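Local coordinates for hydrogenase expression protein (Thiobacillus denitrificans, PDB 3SB1) that is of unknown detailed function but probably takes part in the expression or maturation of hydrogenase, at residues 51-56 / 67-72; 83-88 / 115-120; 111-116 / 128-133. One frame throughout, in Å; residues are numbered along the deposited sequence. Where two conformers were deposited one is given.

Overall arrangement
The three contacts join two layers, a pair of helices and an antiparallel sheet: contact 3 is the hairpin at the middle of the sheet, and contacts 1 and 2 bring helices 48-63 and 78-88 onto the same face of it. Contacts 1 and 3 have centres about 8 Å apart and are joined through the sheet, S67 O lying 2.9 Å from V132 N. Contacts 2 and 3, with centres about 9 Å apart, share W115 and I116. Contacts 1 and 2 lie about 12 Å apart, centre to centre, and meet in the apolar layer, with L71 CD1 3.6 Å from W115 CZ2 and I53 packed on L88. Segments of all three also reach the second subunit.

Contact 1 (51-56 / 67-72); sequences REIAEH and STIDLS
I69 projects from its short strand toward helix 51-56 and gathers three helical side chains around its CG1-CD1 arm. The apolar part is made with I53, whose CG1 comes 3.7 Å from I69 CD1, the two side chains crossing at about a right angle. E52 and I69 approach from opposite directions, the aliphatic part of E52 lying against the same methyl, with E52 CG 3.7 Å from I69 CD1. The imidazole of H56 offers its edge, CD2 standing 3.6 Å from I69 CG1.

The face of that imidazole serves S67. The CB of S67 sits over it, 3.9 Å from the centroid of the H56 ring, a CH-pi contact displaced toward the ring's rim. With CG anti to the carbonyl carbon (chi1 -67°), the H56 ring is carried off the helix into the space between S67 and I69.

Polar contacts finish the setting of the ring. H56 NE2 donates to E52 OE2 one helical turn earlier, at 3.1 Å. The bond is moderately bent, 148° at the hydrogen; it uses the anti lone pair of the carboxylate oxygen, which lies somewhat out of the ring plane. This pairing limits the rotation of the imidazole and holds the extended E52 chain beside I69. A water donates to H56 O and also approaches S67 OG, but that second distance is too short to be trusted.

Helix segment 51-56 and strand 67-69 run nearly antiparallel (171°), with axes 9.4 Å apart. I69 and S67 are bonded through their backbones to I130 and V132, while L153 of the second subunit packs on I53. The arrangement, a helix turning back into the edge strand of an antiparallel sheet and packing on it, is that of two-layer α+β folds.

Contact 2 (83-88 / 115-120); sequences WLRAEL and WIIHRN
Helix 78-88 packs on one face of the antiparallel sheet, and R85 lies across the indole of W115 in a cation-pi stack at the centre of this helix-on-sheet contact. R85 was modelled in two conformers; in the one described, its guanidinium lies flat on the indole, planes 16° apart, with CZ 4.0 Å from the centroid of the W115 five-membered ring. Nearer the backbone, R85 CD sits over the six-membered ring, 3.4 Å from its centroid, as a close CH-pi contact. A bend at chi2 (77°) folds the arginine along the indole, so that methylene and cation share one face.

The edge of the same indole meets leucines: L84 CG is 3.9 Å and L88 CD1 4.0 Å from W115 CZ3. On the strand, I117 CD1 reaches R85 NH2 at 3.8 Å.

The charge of R85 is answered by D106 on strand 102-107, which forms a salt bridge with NH1. Behind the contact, L84 and L88 also touch L50 of helix 48-63, and L71 packs on W115, so the indole, projecting from strand 113-119, is packed between helix 78-88 and the turn after strand 67-69.

Contact 3 (111-116 / 128-133); sequences PGVWWI and QFIEVA
W115 NE1 donates to Q128 OE1 at 2.8 Å, with an angle of 154° at the hydrogen. The oxygen lies in the indole plane, at its edge, whereas the amide of Q128 is turned steeply, 78° from the ring. Q128 reaches it with CG anti to the backbone N and an extended chain. Replacing W115 by a leucine would probably leave Q128 OE1 without this donor and the R85 guanidinium without the flat face it stacks on.

A second indole works at the other end of the pairing: W114 NE1 donates to A133 O at 2.9 Å, approaching from above the carbonyl plane. Between the two runs an antiparallel β-hairpin ladder, strand 113-119 against 125-132, in which W114 with E131 and I116 with F129 are hydrogen-bonded pairs. I116 N donates to F129 O at 2.8 Å, and F129 N returns the bond to I116 O.

Side chains divide between the faces. In the conformers described for I116 and I130, I116 CB stands over the centre of the F129 ring, 3.7 Å from its centroid, a CH-pi contact made possible because F129 CG lies between the backbone N and the carbonyl carbon (chi1 64°). On the face turned to the helices, V113 CG1 meets I130 CG2 at 3.7 Å. E131 OE2 is bonded by E137 N, and S141 of the second subunit packs on W114.

Contact 1 (51-56 / 67-72)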
loop_
_atom_site.group_PDB
_atom_site.type_symbol
_atom_site.label_atom_id
_atom_site.label_comp_id
_atom_site.label_asym_id
_atom_site.label_seq_id
_atom_site.Cartn_x
_atom_site.Cartn_y
_atom_site.Cartn_z
ATOM N N ARG A 51 23.791 6.066 5.294
ATOM C CA ARG A 51 24.593 4.862 5.343
ATOM C C ARG A 51 23.819 3.737 6.020
ATOM O O ARG A 51 23.887 2.566 5.601
ATOM C CB ARG A 51 25.916 5.133 6.077
ATOM C CG ARG A 51 26.829 3.927 6.276
ATOM C CD ARG A 51 28.093 4.362 7.005
ATOM N NE ARG A 51 29.082 3.291 7.164
ATOM C CZ ARG A 51 29.186 2.500 8.235
ATOM N NH1 ARG A 51 30.142 1.571 8.287
ATOM N NH2 ARG A 51 28.353 2.634 9.265
ATOM N N GLU A 52 23.066 4.078 7.051
ATOM C CA GLU A 52 22.281 3.078 7.746
ATOM C C GLU A 52 21.245 2.502 6.824
ATOM O O GLU A 52 21.035 1.294 6.802
ATOM C CB GLU A 52 21.636 3.651 9.005
ATOM C CG GLU A 52 20.878 2.610 9.774
ATOM C CD GLU A 52 20.449 3.033 11.162
ATOM O OE1 GLU A 52 20.758 4.174 11.582
ATOM O OE2 GLU A 52 19.790 2.189 11.831
ATOM N N ILE A 53 20.565 3.366 6.097
ATOM C CA ILE A 53 19.546 2.921 5.140
ATOM C C ILE A 53 20.157 1.977 4.125
ATOM O O ILE A 53 19.553 0.929 3.799
ATOM C CB ILE A 53 18.789 4.072 4.474
ATOM C CG1 ILE A 53 17.953 4.874 5.472
ATOM C CG2 ILE A 53 17.907 3.544 3.328
ATOM C CD1 ILE A 53 17.474 6.201 4.956
ATOM N N ALA A 54 21.325 2.337 3.589
ATOM C CA ALA A 54 21.986 1.488 2.595
ATOM C C ALA A 54 22.311 0.113 3.170
ATOM O O ALA A 54 22.158 -0.888 2.467
ATOM C CB ALA A 54 23.215 2.153 2.011
ATOM N N GLU A 55 22.701 0.049 4.442
ATOM C CA GLU A 55 23.000 -1.218 5.085
ATOM C C GLU A 55 21.720 -2.030 5.282
ATOM O O GLU A 55 21.724 -3.249 5.047
ATOM C CB GLU A 55 23.651 -1.003 6.436
ATOM C CG GLU A 55 24.995 -0.250 6.435
ATOM C CD GLU A 55 25.356 0.312 7.835
ATOM O OE1 GLU A 55 24.527 0.201 8.785
ATOM O OE2 GLU A 55 26.454 0.895 7.970
ATOM N N HIS A 56 20.663 -1.366 5.719
ATOM C CA HIS A 56 19.370 -2.070 5.857
ATOM C C HIS A 56 18.881 -2.639 4.522
ATOM O O HIS A 56 18.277 -3.730 4.458
ATOM C CB HIS A 56 18.327 -1.181 6.517
ATOM C CG HIS A 56 18.632 -0.876 7.927
ATOM N ND1 HIS A 56 19.221 -1.805 8.755
ATOM C CD2 HIS A 56 18.396 0.213 8.686
ATOM C CE1 HIS A 56 19.331 -1.297 9.970
ATOM N NE2 HIS A 56 18.853 -0.071 9.951
ATOM N N SER A 67 13.621 -3.994 8.246
ATOM C CA SER A 67 14.256 -3.279 9.334
ATOM C C SER A 67 13.575 -1.935 9.495
ATOM O O SER A 67 12.879 -1.494 8.591
ATOM C CB SER A 67 15.720 -2.962 8.942
ATOM O OG SER A 67 16.486 -4.134 8.760
ATOM N N THR A 68 13.805 -1.307 10.636
ATOM C CA THR A 68 13.299 0.024 10.864
ATOM C C THR A 68 14.352 0.896 11.513
ATOM O O THR A 68 15.299 0.399 12.183
ATOM C CB THR A 68 12.047 0.042 11.750
ATOM O OG1 THR A 68 12.362 -0.551 13.018
ATOM C CG2 THR A 68 10.899 -0.705 11.124
ATOM N N ILE A 69 14.216 2.193 11.251
ATOM C CA ILE A 69 15.021 3.250 11.867
ATOM C C ILE A 69 13.993 4.149 12.562
ATOM O O ILE A 69 13.180 4.810 11.901
ATOM C CB ILE A 69 15.820 4.063 10.857
ATOM C CG1 ILE A 69 16.802 3.132 10.167
ATOM C CG2 ILE A 69 16.526 5.289 11.591
ATOM C CD1 ILE A 69 17.499 3.768 8.981
ATOM N N ASP A 70 13.998 4.097 13.886
ATOM C CA ASP A 70 13.064 4.861 14.733
ATOM C C ASP A 70 13.496 6.320 14.859
ATOM O O ASP A 70 14.145 6.748 15.831
ATOM C CB ASP A 70 12.966 4.235 16.127
ATOM C CG ASP A 70 11.844 4.823 16.960
ATOM O OD1 ASP A 70 11.190 5.803 16.520
ATOM O OD2 ASP A 70 11.615 4.295 18.089
ATOM N N LEU A 71 13.018 7.125 13.931
ATOM C CA LEU A 71 13.352 8.509 13.861
ATOM C C LEU A 71 12.942 9.322 15.075
ATOM O O LEU A 71 13.704 10.179 15.525
ATOM C CB LEU A 71 12.729 9.134 12.591
ATOM C CG LEU A 71 13.194 8.619 11.229
ATOM C CD1 LEU A 71 12.380 9.276 10.108
ATOM C CD2 LEU A 71 14.699 8.869 10.995
ATOM N N SER A 72 11.778 9.007 15.641
ATOM C CA SER A 72 11.286 9.730 16.815
ATOM C C SER A 72 12.223 9.608 17.995
ATOM O O SER A 72 12.317 10.504 18.837
ATOM C CB SER A 72 9.927 9.175 17.214
ATOM O OG SER A 72 8.981 9.512 16.224
HETATM O O HOH W 1 16.505 -4.847 6.455
#

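Contact 2 (83-88 / 115-120)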
loop_
_atom_site.group_PDB
_atom_site.type_symbol
_atom_site.label_atom_id
_atom_site.label_comp_id
_atom_site.label_asym_id
_atom_site.label_seq_id
_atom_site.Cartn_x
_atom_site.Cartn_y
_atom_site.Cartn_z
ATOM N N TRP A 83 15.405 17.882 6.298
ATOM C CA TRP A 83 16.496 17.630 5.365
ATOM C C TRP A 83 16.441 16.183 4.858
ATOM O O TRP A 83 16.522 15.920 3.672
ATOM C CB TRP A 83 17.867 17.913 5.993
ATOM C CG TRP A 83 18.971 17.488 5.078
ATOM C CD1 TRP A 83 19.518 18.239 4.062
ATOM C CD2 TRP A 83 19.666 16.230 5.058
ATOM N NE1 TRP A 83 20.512 17.532 3.428
ATOM C CE2 TRP A 83 20.589 16.281 3.980
ATOM C CE3 TRP A 83 19.577 15.050 5.807
ATOM C CZ2 TRP A 83 21.434 15.215 3.664
ATOM C CZ3 TRP A 83 20.391 13.976 5.452
ATOM C CH2 TRP A 83 21.325 14.080 4.406
ATOM N N LEU A 84 16.345 15.232 5.776
ATOM C CA LEU A 84 16.279 13.834 5.404
ATOM C C LEU A 84 15.064 13.510 4.547
ATOM O O LEU A 84 15.174 12.800 3.564
ATOM C CB LEU A 84 16.305 12.952 6.669
ATOM C CG LEU A 84 16.288 11.458 6.425
ATOM C CD1 LEU A 84 17.613 11.056 5.804
ATOM C CD2 LEU A 84 16.060 10.681 7.733
ATOM N N ARG A 85 13.889 14.005 4.922
ATOM C CA ARG A 85 12.668 13.733 4.130
ATOM C C ARG A 85 12.845 14.282 2.723
ATOM O O ARG A 85 12.495 13.612 1.735
ATOM C CB ARG A 85 11.405 14.319 4.783
ATOM C CG ARG A 85 10.048 13.985 4.086
ATOM C CD ARG A 85 9.575 12.566 4.374
ATOM N NE ARG A 85 8.340 12.104 3.709
ATOM C CZ ARG A 85 7.113 12.196 4.228
ATOM N NH1 ARG A 85 6.065 11.704 3.575
ATOM N NH2 ARG A 85 6.926 12.775 5.404
ATOM N N ALA A 86 13.417 15.481 2.612
ATOM C CA ALA A 86 13.639 16.109 1.298
ATOM C C ALA A 86 14.674 15.347 0.465
ATOM O O ALA A 86 14.542 15.223 -0.777
ATOM C CB ALA A 86 14.075 17.547 1.493
ATOM N N GLU A 87 15.712 14.847 1.129
ATOM C CA GLU A 87 16.733 14.086 0.444
ATOM C C GLU A 87 16.272 12.735 -0.108
ATOM O O GLU A 87 16.674 12.291 -1.197
ATOM C CB GLU A 87 17.886 13.875 1.392
ATOM C CG GLU A 87 18.951 12.980 0.860
ATOM C CD GLU A 87 19.683 13.586 -0.354
ATOM O OE1 GLU A 87 19.759 14.833 -0.473
ATOM O OE2 GLU A 87 20.137 12.793 -1.196
ATOM N N LEU A 88 15.456 12.027 0.671
ATOM C CA LEU A 88 14.923 10.745 0.255
ATOM C C LEU A 88 13.839 10.861 -0.809
ATOM O O LEU A 88 13.619 9.922 -1.571
ATOM C CB LEU A 88 14.431 9.960 1.458
ATOM C CG LEU A 88 15.493 9.562 2.482
ATOM C CD1 LEU A 88 14.853 8.818 3.690
ATOM C CD2 LEU A 88 16.523 8.652 1.822
ATOM N N TRP A 115 8.691 5.918 4.437
ATOM C CA TRP A 115 8.617 6.909 5.549
ATOM C C TRP A 115 7.224 6.748 6.168
ATOM O O TRP A 115 6.218 6.950 5.488
ATOM C CB TRP A 115 8.783 8.331 5.052
ATOM C CG TRP A 115 9.019 9.327 6.133
ATOM C CD1 TRP A 115 8.130 9.801 7.048
ATOM C CD2 TRP A 115 10.258 10.022 6.378
ATOM N NE1 TRP A 115 8.762 10.724 7.887
ATOM C CE2 TRP A 115 10.048 10.897 7.455
ATOM C CE3 TRP A 115 11.472 10.053 5.727
ATOM C CZ2 TRP A 115 11.049 11.760 7.929
ATOM C CZ3 TRP A 115 12.482 10.901 6.225
ATOM C CH2 TRP A 115 12.242 11.740 7.309
ATOM N N ILE A 116 7.197 6.400 7.447
ATOM C CA ILE A 116 5.976 6.120 8.161
ATOM C C ILE A 116 5.726 7.159 9.259
ATOM O O ILE A 116 6.652 7.543 9.995
ATOM C CB ILE A 116 6.107 4.733 8.829
ATOM C CG1 ILE A 116 6.687 3.706 7.820
ATOM C CG2 ILE A 116 4.781 4.300 9.448
ATOM C CD1 ILE A 116 5.853 3.475 6.600
ATOM N N ILE A 117 4.494 7.658 9.318
ATOM C CA ILE A 117 4.108 8.567 10.387
ATOM C C ILE A 117 2.741 8.132 10.904
ATOM O O ILE A 117 1.804 7.929 10.095
ATOM C CB ILE A 117 3.980 10.056 9.940
ATOM C CG1 ILE A 117 5.268 10.604 9.356
ATOM C CG2 ILE A 117 3.408 10.904 11.124
ATOM C CD1 ILE A 117 5.067 11.904 8.598
ATOM N N HIS A 118 2.620 7.937 12.218
ATOM C CA HIS A 118 1.287 7.719 12.805
ATOM C C HIS A 118 0.920 8.920 13.669
ATOM O O HIS A 118 1.705 9.372 14.453
ATOM C CB HIS A 118 1.185 6.523 13.742
ATOM C CG HIS A 118 -0.201 6.311 14.229
ATOM N ND1 HIS A 118 -0.635 6.633 15.504
ATOM C CD2 HIS A 118 -1.299 5.868 13.558
ATOM C CE1 HIS A 118 -1.936 6.361 15.586
ATOM N NE2 HIS A 118 -2.349 5.905 14.432
ATOM N N ARG A 119 -0.299 9.427 13.473
ATOM C CA ARG A 119 -0.847 10.476 14.306
ATOM C C ARG A 119 -2.083 9.929 15.053
ATOM O O ARG A 119 -2.899 9.156 14.486
ATOM C CB ARG A 119 -1.290 11.670 13.463
ATOM C CG ARG A 119 -0.161 12.380 12.783
ATOM C CD ARG A 119 -0.693 13.500 11.840
ATOM N NE ARG A 119 0.420 14.090 11.102
ATOM C CZ ARG A 119 1.245 15.017 11.566
ATOM N NH1 ARG A 119 1.071 15.595 12.761
ATOM N NH2 ARG A 119 2.218 15.476 10.783
ATOM N N ASN A 120 -2.238 10.355 16.300
ATOM C CA ASN A 120 -3.426 10.027 17.056
ATOM C C ASN A 120 -4.597 10.864 16.584
ATOM O O ASN A 120 -4.478 11.685 15.673
ATOM C CB ASN A 120 -3.226 10.077 18.561
ATOM C CG ASN A 120 -2.918 11.455 19.081
ATOM O OD1 ASN A 120 -3.220 12.481 18.429
ATOM N ND2 ASN A 120 -2.360 11.509 20.308
#

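Contact 3 (111-116 / 128-133)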
loop_
_atom_site.group_PDB
_atom_site.type_symbol
_atom_site.label_atom_id
_atom_site.label_comp_id
_atom_site.label_asym_id
_atom_site.label_seq_id
_atom_site.Cartn_x
_atom_site.Cartn_y
_atom_site.Cartn_z
ATOM N N PRO A 111 13.195 2.768 -3.947
ATOM C CA PRO A 111 12.356 1.596 -3.723
ATOM C C PRO A 111 12.831 0.784 -2.533
ATOM O O PRO A 111 14.042 0.569 -2.371
ATOM C CB PRO A 111 12.547 0.794 -4.999
ATOM C CG PRO A 111 12.702 1.900 -6.052
ATOM C CD PRO A 111 13.505 2.955 -5.387
ATOM N N GLY A 112 11.876 0.345 -1.725
ATOM C CA GLY A 112 12.179 -0.409 -0.500
ATOM C C GLY A 112 12.366 0.461 0.747
ATOM O O GLY A 112 12.549 -0.060 1.846
ATOM N N VAL A 113 12.402 1.790 0.587
ATOM C CA VAL A 113 12.584 2.710 1.711
ATOM C C VAL A 113 11.343 3.514 1.890
ATOM O O VAL A 113 10.966 4.294 1.001
ATOM C CB VAL A 113 13.799 3.620 1.481
ATOM C CG1 VAL A 113 14.045 4.537 2.725
ATOM C CG2 VAL A 113 15.083 2.815 1.095
ATOM N N TRP A 114 10.674 3.301 3.025
ATOM C CA TRP A 114 9.393 3.903 3.325
ATOM C C TRP A 114 9.438 4.813 4.502
ATOM O O TRP A 114 10.098 4.480 5.500
ATOM C CB TRP A 114 8.347 2.766 3.597
ATOM C CG TRP A 114 8.216 1.733 2.540
ATOM C CD1 TRP A 114 9.088 0.681 2.269
ATOM C CD2 TRP A 114 7.174 1.638 1.551
ATOM N NE1 TRP A 114 8.654 -0.016 1.174
ATOM C CE2 TRP A 114 7.463 0.508 0.729
ATOM C CE3 TRP A 114 5.993 2.328 1.355
ATOM C CZ2 TRP A 114 6.614 0.120 -0.284
ATOM C CZ3 TRP A 114 5.141 1.921 0.331
ATOM C CH2 TRP A 114 5.479 0.876 -0.489
ATOM N N TRP A 115 8.691 5.918 4.437
ATOM C CA TRP A 115 8.617 6.909 5.549
ATOM C C TRP A 115 7.224 6.748 6.168
ATOM O O TRP A 115 6.218 6.950 5.488
ATOM C CB TRP A 115 8.783 8.331 5.052
ATOM C CG TRP A 115 9.019 9.327 6.133
ATOM C CD1 TRP A 115 8.130 9.801 7.048
ATOM C CD2 TRP A 115 10.258 10.022 6.378
ATOM N NE1 TRP A 115 8.762 10.724 7.887
ATOM C CE2 TRP A 115 10.048 10.897 7.455
ATOM C CE3 TRP A 115 11.472 10.053 5.727
ATOM C CZ2 TRP A 115 11.049 11.760 7.929
ATOM C CZ3 TRP A 115 12.482 10.901 6.225
ATOM C CH2 TRP A 115 12.242 11.740 7.309
ATOM N N ILE A 116 7.197 6.400 7.447
ATOM C CA ILE A 116 5.976 6.120 8.161
ATOM C C ILE A 116 5.726 7.159 9.259
ATOM O O ILE A 116 6.652 7.543 9.995
ATOM C CB ILE A 116 6.107 4.733 8.829
ATOM C CG1 ILE A 116 6.687 3.706 7.820
ATOM C CG2 ILE A 116 4.781 4.300 9.448
ATOM C CD1 ILE A 116 5.853 3.475 6.600
ATOM N N GLN A 128 7.317 8.070 14.236
ATOM C CA GLN A 128 7.775 8.418 12.880
ATOM C C GLN A 128 9.004 7.542 12.694
ATOM O O GLN A 128 9.894 7.541 13.533
ATOM C CB GLN A 128 8.130 9.915 12.785
ATOM C CG GLN A 128 8.570 10.301 11.501
ATOM C CD GLN A 128 8.550 11.816 11.279
ATOM O OE1 GLN A 128 8.351 12.245 10.147
ATOM N NE2 GLN A 128 8.691 12.628 12.360
ATOM N N PHE A 129 9.066 6.840 11.577
ATOM C CA PHE A 129 10.157 5.942 11.317
ATOM C C PHE A 129 10.296 5.587 9.886
ATOM O O PHE A 129 9.367 5.773 9.073
ATOM C CB PHE A 129 10.037 4.661 12.174
ATOM C CG PHE A 129 8.831 3.786 11.887
ATOM C CD1 PHE A 129 8.891 2.701 11.005
ATOM C CD2 PHE A 129 7.591 4.038 12.508
ATOM C CE1 PHE A 129 7.837 1.873 10.814
ATOM C CE2 PHE A 129 6.487 3.211 12.265
ATOM C CZ PHE A 129 6.587 2.141 11.399
ATOM N N ILE A 130 11.494 5.111 9.559
ATOM C CA ILE A 130 11.799 4.617 8.226
ATOM C C ILE A 130 11.633 3.092 8.316
ATOM O O ILE A 130 12.024 2.448 9.304
ATOM C CB ILE A 130 13.251 4.881 7.767
ATOM C CG1 ILE A 130 13.628 6.355 7.820
ATOM C CG2 ILE A 130 13.423 4.347 6.329
ATOM C CD1 ILE A 130 12.876 7.199 6.853
ATOM N N GLU A 131 10.997 2.516 7.314
ATOM C CA GLU A 131 10.856 1.049 7.242
ATOM C C GLU A 131 11.502 0.618 5.946
ATOM O O GLU A 131 11.193 1.180 4.900
ATOM C CB GLU A 131 9.400 0.628 7.347
ATOM C CG GLU A 131 9.187 -0.862 7.478
ATOM C CD GLU A 131 7.689 -1.220 7.753
ATOM O OE1 GLU A 131 6.810 -0.342 7.732
ATOM O OE2 GLU A 131 7.417 -2.391 8.027
ATOM N N VAL A 132 12.524 -0.265 6.041
ATOM C CA VAL A 132 13.203 -0.801 4.887
ATOM C C VAL A 132 12.564 -2.188 4.697
ATOM O O VAL A 132 12.730 -3.097 5.498
ATOM C CB VAL A 132 14.678 -0.795 5.031
ATOM C CG1 VAL A 132 15.339 -1.551 3.836
ATOM C CG2 VAL A 132 15.230 0.648 5.242
ATOM N N ALA A 133 11.800 -2.318 3.629
ATOM C CA ALA A 133 10.938 -3.471 3.378
ATOM C C ALA A 133 10.403 -3.455 1.974
ATOM O O ALA A 133 10.347 -2.394 1.324
ATOM C CB ALA A 133 9.738 -3.387 4.387
#